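(S)-2-haloacid dehalogenase IVA (Burkholderia cepacia, PDB 2NO4) catalyses the hydrolytic dehalogenation of short-chain (S)-2-haloalkanoic acids, inverting the configuration to give (R)-2-hydroxyalkanoic acids and a halide ion. Local coordinates at residues B[47-52]-B[79-84]; B[107-112]-B[222-227]; B[179-184]-B[197-202]. All blocks are in the same frame, centred on the assembly; numbering follows the deposited sequence.

Contact 1: B[47-52]-B[79-84]; sequences SMLWRQ and TFALRT. With SO4 (sulfate ion), chain J.
L49 and A81 form the centre of an apolar contact between two antiparallel helix segments, 47-52 and 79-84, whose axes come within 8.7 Å at an angle of 145°. L49 carries most of it. With CG anti to the backbone N (chi1 -176°), L49 CG lies 4.0 Å from A81 CB; beyond it CD2 also touches A81 CB and, tip to tip, meets T84 CG2 at 3.7 Å. The side chains of F80 and L49 cross at about a right angle, F80 CE2 lying 4.1 Å from both L49 CD1 and L49 CD2. A81 is small enough for the backbones to approach, and its CB sits 3.8 Å from W50 N; the CA atoms of W50 and A81 are the nearest pair.

No hydrogen bond crosses between the segments. T84 OG1 bonds back to F80 O at 2.8 Å, while T84 N reaches the same oxygen from the opposite face of the carbonyl plane. W50 NE1 is bound to T74 O. On segment 79-84, R83 holds a sulfate ion, probably from the crystallisation liquor, with two N-H groups: NE to O3 and a nearly straight bond from NH2 to O2 (2.8 Å, 176°). R90 NE binds the same ion.

The contact belongs to the helical part of the enzyme, where helix 43-63 lies against helix 70-84. R51, which binds the haloacid, is on helix 43-63. W50 packs on helices 30-33 and 90-102, and F80 and T84 touch E212 and P210 of the second subunit.

Contact 2: B[107-112]-B[222-227]; sequences YPDAAE and VNSLSE. With SO4 (sulfate ion), chain L.
A mixed apolar and anion-bridged contact, partly buried, joins the turn leading into helix 110-119 to the loop that follows strand 220-222. Its apolar half is L225, whose CD1 lies 3.6 Å from A110 CA and 3.7 Å from A110 CB, with Y107 CB farther off. In the polar half, a sulfate ion, probably from the crystallisation liquor, is gripped from both segments: D109 N gives a bond to O1 (2.9 Å), S224 OG one to O4 (2.7 Å) and L225 N an almost straight one to O3 (2.8 Å, 173°). R206 NE adds a further bond, which would help balance the ion's charge beside the D109 carboxylate. D109 OD2 approaches S224 OG to 3.1 Å and also lies against S226 CB. With its OG anti to the backbone N (chi1 172°), S224 also accepts from S226 N in an ST turn that opens the 3-10 segment 225-227. A type I turn from Y107 to A110 presents D109 N to the ion.

Outside the two segments, L225 packs on I204 of strand 200-204, and its side chain is about 4 Å from that of T24, a residue considered important for catalysis. The Y107 ring makes a cation-pi contact with R206, and helix 228-232 follows the second segment.

Contact 3: B[179-184]-B[197-202]; sequences NEVCFV and FGFNTV
Two neighbouring parallel strands, 181-185 and 200-204, meet here at the ends of a beta-alpha-beta unit whose connecting helix is 188-197. The pairs C182-N200, F183-T201 and V184-V202 set the register. N200 N bonds to V181 O, F183 N to N200 O (2.7 Å) and V202 N to F183 O, the ladder of a parallel pair.

The N200 side-chain amide adds two bonds beside the ladder. ND2 reaches N179 O at 3.1 Å, with that oxygen in the amide plane, and V181 O at 3.1 Å, tilted from it; it stands above both carbonyl planes. V181 O thus accepts from both the backbone and side-chain N of N200, tying the start of one strand to that of the other.

On the F183 and T201 side lies an aromatic cluster. V181 CG1 sits over the face of the F199 ring, 3.6 Å from its centroid, in a CH-pi contact, while F197 CD2 lies against the opposite face. F199 CD2 touches F183 CD1 at 3.6 Å; these rings are near parallel, at 26°, but slid apart with little overlap. A194 of the connecting helix packs on both F183 and F199. On the C182, V184 and V202 side, C182 SG meets V202 CG2 at 3.6 Å, under helix 228-232.

G198 is the C-prime residue of the Schellman motif that ends the helix; its positive phi (124°) turns the chain toward the second strand. Strand, helix and adjacent parallel strand make the beta-alpha-beta crossover of the Rossmann-like HAD core.

In the fold
Contact 3 lies in the parallel sheet of the Rossmann-like core, contact 2 at its margin and contact 1 in the helical part, with contacts 1 and 3 on opposite sides of the chain's centre. Contacts 1 and 3 are buried, contact 2 only partly. Their chemistry differs accordingly: helix faces meet mainly through apolar groups, strands through backbone hydrogen bonds flanked by packed side chains, and the loop contact through a leucine and a shared anion. Contact 3 is nested in the chain loop that contact 2 closes, their nearest atoms about 4 Å apart; strand 200-204 is part of contact 3, and L225 of contact 2 packs on its I204. Contact 1 closes earlier in the sequence and shares no element with them.

Contact 1: B[47-52]-B[79-84]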
loop_
_atom_site.group_PDB
_atom_site.type_symbol
_atom_site.label_atom_id
_atom_site.label_comp_id
_atom_site.label_asym_id
_atom_site.label_seq_id
_atom_site.Cartn_x
_atom_site.Cartn_y
_atom_site.Cartn_z
ATOM N N SER B 47 -13.439 -3.929 -7.880
ATOM C CA SER B 47 -12.974 -2.557 -8.087
ATOM C C SER B 47 -12.055 -2.076 -6.955
ATOM O O SER B 47 -11.013 -1.493 -7.228
ATOM C CB SER B 47 -14.164 -1.619 -8.261
ATOM O OG SER B 47 -13.719 -0.346 -8.690
ATOM N N MET B 48 -12.458 -2.301 -5.700
ATOM C CA MET B 48 -11.645 -1.917 -4.548
ATOM C C MET B 48 -10.301 -2.664 -4.488
ATOM O O MET B 48 -9.275 -2.071 -4.175
ATOM C CB MET B 48 -12.394 -2.146 -3.255
ATOM C CG MET B 48 -13.668 -1.315 -3.115
ATOM S SD MET B 48 -14.548 -1.781 -1.559
ATOM C CE MET B 48 -13.201 -1.473 -0.413
ATOM N N LEU B 49 -10.306 -3.960 -4.762
ATOM C CA LEU B 49 -9.045 -4.733 -4.749
ATOM C C LEU B 49 -8.109 -4.322 -5.878
ATOM O O LEU B 49 -6.900 -4.217 -5.643
ATOM C CB LEU B 49 -9.300 -6.239 -4.824
ATOM C CG LEU B 49 -8.076 -7.166 -4.723
ATOM C CD1 LEU B 49 -7.247 -7.007 -3.429
ATOM C CD2 LEU B 49 -8.601 -8.598 -4.832
ATOM N N TRP B 50 -8.659 -4.121 -7.083
ATOM C CA TRP B 50 -7.859 -3.647 -8.212
ATOM C C TRP B 50 -7.094 -2.366 -7.813
ATOM O O TRP B 50 -5.872 -2.269 -7.969
ATOM C CB TRP B 50 -8.765 -3.373 -9.402
ATOM C CG TRP B 50 -8.079 -2.968 -10.702
ATOM C CD1 TRP B 50 -6.750 -2.953 -10.987
ATOM C CD2 TRP B 50 -8.759 -2.563 -11.877
ATOM N NE1 TRP B 50 -6.558 -2.531 -12.297
ATOM C CE2 TRP B 50 -7.789 -2.324 -12.868
ATOM C CE3 TRP B 50 -10.123 -2.412 -12.197
ATOM C CZ2 TRP B 50 -8.130 -1.889 -14.160
ATOM C CZ3 TRP B 50 -10.467 -1.991 -13.511
ATOM C CH2 TRP B 50 -9.462 -1.751 -14.461
ATOM N N ARG B 51 -7.843 -1.383 -7.318
ATOM C CA ARG B 51 -7.280 -0.107 -6.911
ATOM C C ARG B 51 -6.218 -0.256 -5.800
ATOM O O ARG B 51 -5.139 0.323 -5.894
ATOM C CB ARG B 51 -8.433 0.850 -6.482
ATOM C CG ARG B 51 -7.969 2.159 -5.796
ATOM C CD ARG B 51 -7.228 3.050 -6.759
ATOM N NE ARG B 51 -7.066 4.409 -6.239
ATOM C CZ ARG B 51 -6.275 5.328 -6.791
ATOM N NH1 ARG B 51 -5.566 5.032 -7.864
ATOM N NH2 ARG B 51 -6.175 6.540 -6.248
ATOM N N GLN B 52 -6.531 -1.020 -4.761
ATOM C CA GLN B 52 -5.635 -1.224 -3.631
ATOM C C GLN B 52 -4.310 -1.871 -4.066
ATOM O O GLN B 52 -3.231 -1.443 -3.619
ATOM C CB GLN B 52 -6.311 -2.097 -2.518
ATOM C CG GLN B 52 -5.393 -2.319 -1.224
ATOM C CD GLN B 52 -4.313 -3.460 -1.358
ATOM O OE1 GLN B 52 -4.592 -4.498 -1.966
ATOM N NE2 GLN B 52 -3.107 -3.277 -0.730
ATOM N N THR B 79 -5.447 -8.429 -13.090
ATOM C CA THR B 79 -5.304 -9.877 -13.265
ATOM C C THR B 79 -5.413 -10.570 -11.913
ATOM O O THR B 79 -6.130 -11.556 -11.769
ATOM C CB THR B 79 -3.957 -10.170 -13.959
ATOM O OG1 THR B 79 -4.050 -9.679 -15.301
ATOM C CG2 THR B 79 -3.658 -11.669 -13.973
ATOM N N PHE B 80 -4.692 -10.036 -10.925
ATOM C CA PHE B 80 -4.763 -10.529 -9.560
ATOM C C PHE B 80 -6.189 -10.463 -8.979
ATOM O O PHE B 80 -6.625 -11.426 -8.330
ATOM C CB PHE B 80 -3.781 -9.790 -8.647
ATOM C CG PHE B 80 -3.862 -10.222 -7.238
ATOM C CD1 PHE B 80 -3.219 -11.390 -6.814
ATOM C CD2 PHE B 80 -4.655 -9.497 -6.321
ATOM C CE1 PHE B 80 -3.323 -11.819 -5.471
ATOM C CE2 PHE B 80 -4.757 -9.921 -4.989
ATOM C CZ PHE B 80 -4.094 -11.081 -4.569
ATOM N N ALA B 81 -6.872 -9.331 -9.180
ATOM C CA ALA B 81 -8.218 -9.128 -8.631
ATOM C C ALA B 81 -9.229 -10.070 -9.305
ATOM O O ALA B 81 -10.079 -10.670 -8.635
ATOM C CB ALA B 81 -8.664 -7.602 -8.692
ATOM N N LEU B 82 -9.108 -10.231 -10.633
ATOM C CA LEU B 82 -9.977 -11.152 -11.376
ATOM C C LEU B 82 -9.819 -12.599 -10.926
ATOM O O LEU B 82 -10.817 -13.292 -10.749
ATOM C CB LEU B 82 -9.714 -11.056 -12.898
ATOM C CG LEU B 82 -10.152 -9.763 -13.574
ATOM C CD1 LEU B 82 -9.630 -9.779 -15.026
ATOM C CD2 LEU B 82 -11.660 -9.603 -13.556
ATOM N N ARG B 83 -8.565 -13.056 -10.764
ATOM C CA ARG B 83 -8.295 -14.415 -10.240
ATOM C C ARG B 83 -8.790 -14.591 -8.776
ATOM O O ARG B 83 -9.304 -15.622 -8.397
ATOM C CB ARG B 83 -6.796 -14.725 -10.321
ATOM C CG ARG B 83 -6.248 -14.799 -11.716
ATOM C CD ARG B 83 -4.709 -14.805 -11.714
ATOM N NE ARG B 83 -4.197 -15.151 -13.044
ATOM C CZ ARG B 83 -2.910 -15.156 -13.376
ATOM N NH1 ARG B 83 -1.990 -14.770 -12.491
ATOM N NH2 ARG B 83 -2.553 -15.510 -14.611
ATOM N N THR B 84 -8.627 -13.553 -7.959
ATOM C CA THR B 84 -9.050 -13.610 -6.555
ATOM C C THR B 84 -10.551 -13.897 -6.492
ATOM O O THR B 84 -10.996 -14.713 -5.661
ATOM C CB THR B 84 -8.692 -12.278 -5.841
ATOM O OG1 THR B 84 -7.265 -12.185 -5.734
ATOM C CG2 THR B 84 -9.317 -12.189 -4.440
HETATM S S SO4 J . -6.016 -16.333 -16.084
HETATM O O1 SO4 J . -6.823 -16.160 -17.291
HETATM O O2 SO4 J . -4.603 -16.226 -16.399
HETATM O O3 SO4 J . -6.374 -15.258 -15.165
HETATM O O4 SO4 J . -6.219 -17.649 -15.479
#

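Contact 2: B[107-112]-B[222-227]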
loop_
_atom_site.group_PDB
_atom_site.type_symbol
_atom_site.label_atom_id
_atom_site.label_comp_id
_atom_site.label_asym_id
_atom_site.label_seq_id
_atom_site.Cartn_x
_atom_site.Cartn_y
_atom_site.Cartn_z
ATOM N N TYR B 107 -14.189 13.502 -13.513
ATOM C CA TYR B 107 -15.194 14.055 -12.616
ATOM C C TYR B 107 -15.880 15.244 -13.280
ATOM O O TYR B 107 -15.255 15.961 -14.058
ATOM C CB TYR B 107 -14.586 14.443 -11.243
ATOM C CG TYR B 107 -14.360 13.246 -10.380
ATOM C CD1 TYR B 107 -15.415 12.685 -9.626
ATOM C CD2 TYR B 107 -13.109 12.624 -10.350
ATOM C CE1 TYR B 107 -15.207 11.556 -8.845
ATOM C CE2 TYR B 107 -12.904 11.513 -9.579
ATOM C CZ TYR B 107 -13.961 10.987 -8.833
ATOM O OH TYR B 107 -13.737 9.874 -8.072
ATOM N N PRO B 108 -17.166 15.462 -12.964
ATOM C CA PRO B 108 -17.984 16.406 -13.766
ATOM C C PRO B 108 -17.468 17.866 -13.787
ATOM O O PRO B 108 -17.601 18.535 -14.802
ATOM C CB PRO B 108 -19.401 16.299 -13.144
ATOM C CG PRO B 108 -19.226 15.670 -11.797
ATOM C CD PRO B 108 -17.915 14.840 -11.859
ATOM N N ASP B 109 -16.874 18.334 -12.688
ATOM C CA ASP B 109 -16.412 19.712 -12.581
ATOM C C ASP B 109 -14.937 19.899 -13.024
ATOM O O ASP B 109 -14.414 21.013 -12.950
ATOM C CB ASP B 109 -16.592 20.219 -11.134
ATOM C CG ASP B 109 -18.068 20.352 -10.723
ATOM O OD1 ASP B 109 -18.973 20.068 -11.562
ATOM O OD2 ASP B 109 -18.334 20.745 -9.561
ATOM N N ALA B 110 -14.263 18.813 -13.425
ATOM C CA ALA B 110 -12.829 18.875 -13.717
ATOM C C ALA B 110 -12.470 19.865 -14.872
ATOM O O ALA B 110 -11.616 20.742 -14.698
ATOM C CB ALA B 110 -12.263 17.447 -13.994
ATOM N N ALA B 111 -13.084 19.698 -16.051
ATOM C CA ALA B 111 -12.690 20.496 -17.237
ATOM C C ALA B 111 -12.947 21.993 -17.004
ATOM O O ALA B 111 -12.079 22.844 -17.249
ATOM C CB ALA B 111 -13.411 19.998 -18.513
ATOM N N GLU B 112 -14.127 22.295 -16.478
ATOM C CA GLU B 112 -14.501 23.659 -16.225
ATOM C C GLU B 112 -13.611 24.313 -15.181
ATOM O O GLU B 112 -13.211 25.455 -15.356
ATOM C CB GLU B 112 -15.964 23.751 -15.813
ATOM C CG GLU B 112 -16.406 25.181 -15.719
ATOM C CD GLU B 112 -17.864 25.349 -15.352
ATOM O OE1 GLU B 112 -18.683 24.402 -15.478
ATOM O OE2 GLU B 112 -18.185 26.474 -14.950
ATOM N N VAL B 222 -11.852 20.645 0.552
ATOM C CA VAL B 222 -13.102 20.989 -0.107
ATOM C C VAL B 222 -13.753 19.676 -0.581
ATOM O O VAL B 222 -13.089 18.644 -0.651
ATOM C CB VAL B 222 -12.886 21.979 -1.299
ATOM C CG1 VAL B 222 -12.329 23.340 -0.828
ATOM C CG2 VAL B 222 -12.020 21.381 -2.438
ATOM N N ASN B 223 -15.030 19.715 -0.948
ATOM C CA ASN B 223 -15.733 18.496 -1.341
ATOM C C ASN B 223 -15.910 18.346 -2.851
ATOM O O ASN B 223 -16.481 17.385 -3.309
ATOM C CB ASN B 223 -17.080 18.358 -0.585
ATOM C CG ASN B 223 -18.117 19.426 -0.994
ATOM O OD1 ASN B 223 -19.190 19.510 -0.391
ATOM N ND2 ASN B 223 -17.798 20.246 -2.001
ATOM N N SER B 224 -15.392 19.305 -3.609
ATOM C CA SER B 224 -15.588 19.334 -5.028
ATOM C C SER B 224 -14.482 20.139 -5.648
ATOM O O SER B 224 -14.037 21.143 -5.079
ATOM C CB SER B 224 -16.943 20.033 -5.340
ATOM O OG SER B 224 -17.071 20.245 -6.721
ATOM N N LEU B 225 -14.100 19.758 -6.868
ATOM C CA LEU B 225 -13.133 20.544 -7.610
ATOM C C LEU B 225 -13.636 21.999 -7.884
ATOM O O LEU B 225 -12.847 22.947 -7.902
ATOM C CB LEU B 225 -12.846 19.834 -8.929
ATOM C CG LEU B 225 -11.941 18.595 -8.953
ATOM C CD1 LEU B 225 -12.227 17.849 -10.272
ATOM C CD2 LEU B 225 -10.439 18.924 -8.810
ATOM N N SER B 226 -14.940 22.164 -8.103
ATOM C CA SER B 226 -15.533 23.502 -8.270
ATOM C C SER B 226 -15.220 24.461 -7.106
ATOM O O SER B 226 -15.128 25.667 -7.306
ATOM C CB SER B 226 -17.049 23.391 -8.486
ATOM O OG SER B 226 -17.683 22.956 -7.290
ATOM N N GLU B 227 -15.042 23.926 -5.902
ATOM C CA GLU B 227 -14.713 24.748 -4.727
ATOM C C GLU B 227 -13.313 25.278 -4.694
ATOM O O GLU B 227 -12.987 26.114 -3.850
ATOM C CB GLU B 227 -15.000 23.994 -3.435
ATOM C CG GLU B 227 -16.441 23.560 -3.309
ATOM C CD GLU B 227 -17.425 24.722 -3.173
ATOM O OE1 GLU B 227 -18.637 24.463 -3.327
ATOM O OE2 GLU B 227 -17.014 25.883 -2.918
HETATM S S SO4 L . -16.265 17.077 -8.675
HETATM O O1 SO4 L . -16.100 17.254 -10.137
HETATM O O2 SO4 L . -16.756 15.725 -8.297
HETATM O O3 SO4 L . -14.980 17.358 -8.083
HETATM O O4 SO4 L . -17.310 17.946 -8.166
#

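Contact 3: B[179-184]-B[197-202]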
loop_
_atom_site.group_PDB
_atom_site.type_symbol
_atom_site.label_atom_id
_atom_site.label_comp_id
_atom_site.label_asym_id
_atom_site.label_seq_id
_atom_site.Cartn_x
_atom_site.Cartn_y
_atom_site.Cartn_z
ATOM N N ASN B 179 6.859 26.224 -2.349
ATOM C CA ASN B 179 5.818 27.086 -1.799
ATOM C C ASN B 179 5.027 27.949 -2.786
ATOM O O ASN B 179 4.146 28.683 -2.382
ATOM C CB ASN B 179 6.330 27.908 -0.605
ATOM C CG ASN B 179 7.210 29.074 -1.012
ATOM O OD1 ASN B 179 7.483 29.317 -2.197
ATOM N ND2 ASN B 179 7.671 29.810 -0.011
ATOM N N GLU B 180 5.335 27.848 -4.077
ATOM C CA GLU B 180 4.560 28.522 -5.127
ATOM C C GLU B 180 3.574 27.583 -5.798
ATOM O O GLU B 180 2.882 27.961 -6.770
ATOM C CB GLU B 180 5.484 29.080 -6.189
ATOM C CG GLU B 180 6.469 30.082 -5.646
ATOM C CD GLU B 180 7.401 30.584 -6.716
ATOM O OE1 GLU B 180 8.099 29.778 -7.357
ATOM O OE2 GLU B 180 7.425 31.809 -6.911
ATOM N N VAL B 181 3.523 26.356 -5.274
ATOM C CA VAL B 181 2.619 25.309 -5.753
ATOM C C VAL B 181 1.414 25.066 -4.808
ATOM O O VAL B 181 1.568 24.838 -3.606
ATOM C CB VAL B 181 3.401 24.005 -6.002
ATOM C CG1 VAL B 181 2.447 22.788 -6.310
ATOM C CG2 VAL B 181 4.433 24.222 -7.122
ATOM N N CYS B 182 0.229 25.134 -5.392
ATOM C CA CYS B 182 -0.963 24.551 -4.795
ATOM C C CYS B 182 -1.156 23.125 -5.355
ATOM O O CYS B 182 -1.421 22.905 -6.546
ATOM C CB CYS B 182 -2.198 25.419 -5.063
ATOM S SG CYS B 182 -3.699 24.731 -4.285
ATOM N N PHE B 183 -1.018 22.155 -4.466
ATOM C CA PHE B 183 -1.074 20.761 -4.871
ATOM C C PHE B 183 -2.431 20.175 -4.522
ATOM O O PHE B 183 -2.832 20.188 -3.352
ATOM C CB PHE B 183 0.035 19.916 -4.224
ATOM C CG PHE B 183 0.070 18.466 -4.750
ATOM C CD1 PHE B 183 0.705 18.192 -5.951
ATOM C CD2 PHE B 183 -0.554 17.418 -4.058
ATOM C CE1 PHE B 183 0.750 16.881 -6.492
ATOM C CE2 PHE B 183 -0.504 16.087 -4.569
ATOM C CZ PHE B 183 0.150 15.828 -5.784
ATOM N N VAL B 184 -3.125 19.641 -5.525
ATOM C CA VAL B 184 -4.527 19.202 -5.348
ATOM C C VAL B 184 -4.694 17.685 -5.552
ATOM O O VAL B 184 -4.351 17.159 -6.598
ATOM C CB VAL B 184 -5.512 19.959 -6.298
ATOM C CG1 VAL B 184 -6.948 19.498 -6.064
ATOM C CG2 VAL B 184 -5.390 21.492 -6.084
ATOM N N PHE B 197 6.925 17.310 1.492
ATOM C CA PHE B 197 7.835 17.950 0.543
ATOM C C PHE B 197 7.798 19.490 0.608
ATOM O O PHE B 197 8.838 20.163 0.427
ATOM C CB PHE B 197 7.556 17.453 -0.894
ATOM C CG PHE B 197 8.428 18.112 -1.934
ATOM C CD1 PHE B 197 9.749 17.691 -2.104
ATOM C CD2 PHE B 197 7.937 19.163 -2.712
ATOM C CE1 PHE B 197 10.605 18.313 -3.032
ATOM C CE2 PHE B 197 8.758 19.788 -3.658
ATOM C CZ PHE B 197 10.104 19.369 -3.806
ATOM N N GLY B 198 6.624 20.067 0.866
ATOM C CA GLY B 198 6.515 21.531 0.947
ATOM C C GLY B 198 5.501 22.230 0.046
ATOM O O GLY B 198 5.398 23.462 0.088
ATOM N N PHE B 199 4.757 21.478 -0.773
ATOM C CA PHE B 199 3.666 22.102 -1.567
ATOM C C PHE B 199 2.546 22.529 -0.639
ATOM O O PHE B 199 2.412 21.963 0.419
ATOM C CB PHE B 199 3.048 21.130 -2.556
ATOM C CG PHE B 199 3.932 20.755 -3.713
ATOM C CD1 PHE B 199 5.021 21.545 -4.091
ATOM C CD2 PHE B 199 3.644 19.603 -4.444
ATOM C CE1 PHE B 199 5.833 21.184 -5.220
ATOM C CE2 PHE B 199 4.427 19.221 -5.561
ATOM C CZ PHE B 199 5.523 20.039 -5.958
ATOM N N ASN B 200 1.751 23.531 -1.049
ATOM C CA ASN B 200 0.512 23.905 -0.342
ATOM C C ASN B 200 -0.590 22.931 -0.753
ATOM O O ASN B 200 -0.993 22.896 -1.918
ATOM C CB ASN B 200 0.114 25.360 -0.662
ATOM C CG ASN B 200 1.224 26.348 -0.306
ATOM O OD1 ASN B 200 1.453 26.628 0.869
ATOM N ND2 ASN B 200 1.938 26.848 -1.318
ATOM N N THR B 201 -1.079 22.138 0.197
ATOM C CA THR B 201 -1.940 21.008 -0.153
ATOM C C THR B 201 -3.425 21.274 0.040
ATOM O O THR B 201 -3.851 21.840 1.040
ATOM C CB THR B 201 -1.517 19.722 0.602
ATOM O OG1 THR B 201 -1.421 20.029 1.994
ATOM C CG2 THR B 201 -0.152 19.269 0.088
ATOM N N VAL B 202 -4.195 20.836 -0.938
ATOM C CA VAL B 202 -5.646 20.927 -0.890
ATOM C C VAL B 202 -6.228 19.567 -1.215
ATOM O O VAL B 202 -5.997 19.005 -2.302
ATOM C CB VAL B 202 -6.172 21.959 -1.886
ATOM C CG1 VAL B 202 -7.746 21.944 -1.907
ATOM C CG2 VAL B 202 -5.574 23.342 -1.575
#